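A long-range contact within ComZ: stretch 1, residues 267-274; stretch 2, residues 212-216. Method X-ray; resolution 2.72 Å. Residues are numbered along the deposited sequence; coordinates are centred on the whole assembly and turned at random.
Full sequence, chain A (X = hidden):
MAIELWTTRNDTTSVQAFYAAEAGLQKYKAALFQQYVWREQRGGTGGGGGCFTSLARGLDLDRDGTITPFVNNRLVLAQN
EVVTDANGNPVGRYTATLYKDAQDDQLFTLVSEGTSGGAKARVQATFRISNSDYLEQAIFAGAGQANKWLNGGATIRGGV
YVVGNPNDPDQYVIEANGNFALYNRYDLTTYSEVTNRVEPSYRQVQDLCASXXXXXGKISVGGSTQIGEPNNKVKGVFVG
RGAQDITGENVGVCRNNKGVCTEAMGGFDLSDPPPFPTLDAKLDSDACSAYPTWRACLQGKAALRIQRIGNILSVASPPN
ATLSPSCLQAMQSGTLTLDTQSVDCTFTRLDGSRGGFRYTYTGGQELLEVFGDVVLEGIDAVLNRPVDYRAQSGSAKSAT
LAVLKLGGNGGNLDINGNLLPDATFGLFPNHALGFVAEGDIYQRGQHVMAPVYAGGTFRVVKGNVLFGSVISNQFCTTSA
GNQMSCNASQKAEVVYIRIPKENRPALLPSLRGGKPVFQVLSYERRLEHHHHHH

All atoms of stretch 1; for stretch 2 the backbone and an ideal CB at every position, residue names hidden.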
# COMPACT_ATOMS: atom_id res chain seq x y z
N GLY A 267 1.78 18.01 -11.29
CA GLY A 267 1.00 18.21 -10.10
C GLY A 267 0.58 16.89 -9.52
O GLY A 267 0.99 15.83 -9.99
N PHE A 268 -0.20 16.95 -8.45
CA PHE A 268 -0.70 15.74 -7.81
C PHE A 268 -1.52 14.97 -8.83
O PHE A 268 -2.42 15.53 -9.47
CB PHE A 268 -1.54 16.12 -6.60
CG PHE A 268 -2.09 14.94 -5.83
CD1 PHE A 268 -1.28 14.15 -5.00
CD2 PHE A 268 -3.43 14.66 -5.90
CE1 PHE A 268 -1.84 13.10 -4.26
CE2 PHE A 268 -3.99 13.60 -5.19
CZ PHE A 268 -3.20 12.82 -4.38
N ASP A 269 -1.13 13.72 -9.05
CA ASP A 269 -1.63 12.89 -10.15
C ASP A 269 -2.67 11.87 -9.73
O ASP A 269 -2.65 10.73 -10.20
CB ASP A 269 -0.46 12.18 -10.80
CG ASP A 269 0.13 11.15 -9.90
OD1 ASP A 269 0.21 11.38 -8.66
OD2 ASP A 269 0.53 10.10 -10.42
N LEU A 270 -3.61 12.20 -8.84
CA LEU A 270 -4.57 11.20 -8.42
C LEU A 270 -5.95 11.80 -8.29
O LEU A 270 -6.13 12.88 -7.72
CB LEU A 270 -4.19 10.57 -7.08
CG LEU A 270 -2.97 9.67 -6.91
CD1 LEU A 270 -2.79 9.23 -5.40
CD2 LEU A 270 -3.02 8.48 -7.83
N SER A 271 -6.93 11.09 -8.82
CA SER A 271 -8.33 11.32 -8.55
C SER A 271 -8.73 10.35 -7.46
O SER A 271 -8.14 9.27 -7.32
CB SER A 271 -9.18 11.13 -9.81
OG SER A 271 -8.63 10.11 -10.64
N ASP A 272 -9.69 10.76 -6.63
CA ASP A 272 -10.11 9.99 -5.47
C ASP A 272 -8.91 9.58 -4.62
O ASP A 272 -8.67 8.38 -4.41
CB ASP A 272 -10.91 8.76 -5.91
CG ASP A 272 -12.01 9.10 -6.90
OD1 ASP A 272 -12.70 8.17 -7.38
OD2 ASP A 272 -12.17 10.29 -7.23
N PRO A 273 -8.12 10.54 -4.18
CA PRO A 273 -6.99 10.15 -3.38
C PRO A 273 -7.48 9.99 -1.98
O PRO A 273 -8.39 10.68 -1.57
CB PRO A 273 -6.12 11.36 -3.48
CG PRO A 273 -7.07 12.47 -3.50
CD PRO A 273 -8.26 11.99 -4.24
N PRO A 274 -6.87 9.09 -1.25
CA PRO A 274 -7.16 8.71 0.12
C PRO A 274 -6.69 9.71 1.10
O PRO A 274 -5.65 10.26 0.93
CB PRO A 274 -6.32 7.47 0.29
CG PRO A 274 -5.16 7.72 -0.56
CD PRO A 274 -5.70 8.38 -1.77
N UNK A 212 7.27 10.62 -5.32
CA UNK A 212 6.98 11.68 -4.36
C UNK A 212 5.66 12.32 -4.72
O UNK A 212 5.56 13.01 -5.73
CB UNK A 212 8.10 12.72 -4.33
N UNK A 213 4.66 12.14 -3.88
CA UNK A 213 3.35 12.74 -4.11
C UNK A 213 3.00 13.64 -2.94
O UNK A 213 3.10 13.22 -1.78
CB UNK A 213 2.28 11.67 -4.31
N UNK A 214 2.51 14.81 -3.25
CA UNK A 214 2.09 15.71 -2.25
C UNK A 214 0.79 16.26 -2.73
O UNK A 214 0.77 17.03 -3.63
CB UNK A 214 3.13 16.80 -1.97
N UNK A 215 -0.29 15.86 -2.12
CA UNK A 215 -1.57 16.32 -2.54
C UNK A 215 -1.86 17.77 -2.32
O UNK A 215 -2.45 18.38 -3.16
CB UNK A 215 -2.65 15.49 -1.83
N UNK A 216 -1.48 18.33 -1.19
CA UNK A 216 -1.74 19.74 -0.98
C UNK A 216 -0.49 20.45 -0.56
O UNK A 216 0.03 20.16 0.47
CB UNK A 216 -2.84 19.94 0.06

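Position 212 opens the stretch in an extended conformation, phi/psi -113/113, and its ideal CB has nothing of stretch 1 within 5.5 Å. Stretch 1 therefore sets no rule here, and any residue content in a strand would do. The deposited residue is Leu212, which takes no part in the contact.

Position 213 is also extended, but its CA-to-CB bond points toward stretch 1. The ideal CB lies 4.4 Å from CE1 of Phe268 and 4.8 Å from OD1 of Asp269, so the site offers an aromatic ring close to the root of the side chain and a carboxylate a little further out. A lysine or arginine could use both, aliphatic carbons near the ring and positive charge at the acid; a neutral donor such as asparagine or glutamine would be a weaker answer. The deposited residue is Arg213. Its NH1 donates a hydrogen bond to OD1 of Asp269 at 2.9 Å, with an N-H...O angle of 160°, and the same NH1 lies 2.6 Å from OD2 in a salt bridge. That oxygen meets the guanidinium at its edge, near the plane, where the N-H groups point. Leu270 adds a nonpolar neighbour, its CD2 3.7 Å from NH1 of Arg213, while CB of Arg213 sits 4.3 Å from CE1 of Phe268.

At position 214 the strand's alternation turns CA-to-CB away from stretch 1, and the ideal CB again finds nothing within 5.5 Å. The side chain is free of this contact, though the backbone is not: CD1 of Phe268 comes to 3.7 Å from the carbonyl C. A beta-branched residue would suit the extended backbone, and Val214 is the deposited one.

Position 215 leaves the extended pattern, with phi/psi -68/-41. Its CB points sideways, yet lies 3.5 Å from CE1 of Phe268, so the first rule is a carbon laid against the ring. Beyond it, Pro273 offers a nonpolar surface to a longer chain; methionine, glutamine, lysine or leucine would all be plausible. The deposited Gln215 places CB over the ring face, 3.6 Å from the centroid of Phe268 and 15° off the normal, a CH-pi contact. Its CA, over the same ring, approaches CD1 of Phe268 to 3.3 Å. With chi1 and chi2 both t, the chain extends until NE2 lies 3.7 Å from CG of Pro273.

At position 216 CA-to-CB points away, and the ideal CB has nothing of stretch 1 within 5.5 Å, so stretch 1 leaves the choice free. It is Tyr216, and it makes no contact here.

Stretch 2 (212-216) LRVQY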
# COMPACT_ATOMS: atom_id res chain seq x y z
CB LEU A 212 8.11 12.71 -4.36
CG LEU A 212 8.06 13.91 -3.42
CD1 LEU A 212 7.48 13.49 -2.13
CD2 LEU A 212 9.43 14.53 -3.22
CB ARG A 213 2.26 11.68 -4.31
CG ARG A 213 2.43 10.80 -5.56
CD ARG A 213 1.16 10.01 -5.90
NE ARG A 213 1.48 8.60 -6.13
CZ ARG A 213 1.23 7.95 -7.26
NH1 ARG A 213 0.68 8.58 -8.28
NH2 ARG A 213 1.55 6.66 -7.37
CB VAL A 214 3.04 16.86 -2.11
CG1 VAL A 214 2.40 17.96 -1.33
CG2 VAL A 214 4.30 16.40 -1.44
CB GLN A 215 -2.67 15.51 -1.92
CG GLN A 215 -3.99 16.20 -2.02
CD GLN A 215 -5.12 15.38 -1.50
OE1 GLN A 215 -4.92 14.44 -0.76
NE2 GLN A 215 -6.32 15.72 -1.88
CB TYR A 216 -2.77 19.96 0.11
CG TYR A 216 -4.17 19.54 -0.22
CD1 TYR A 216 -4.86 20.12 -1.24
CD2 TYR A 216 -4.79 18.58 0.50
CE1 TYR A 216 -6.14 19.74 -1.53
CE2 TYR A 216 -6.06 18.19 0.21
CZ TYR A 216 -6.72 18.76 -0.81
OH TYR A 216 -7.99 18.36 -1.08
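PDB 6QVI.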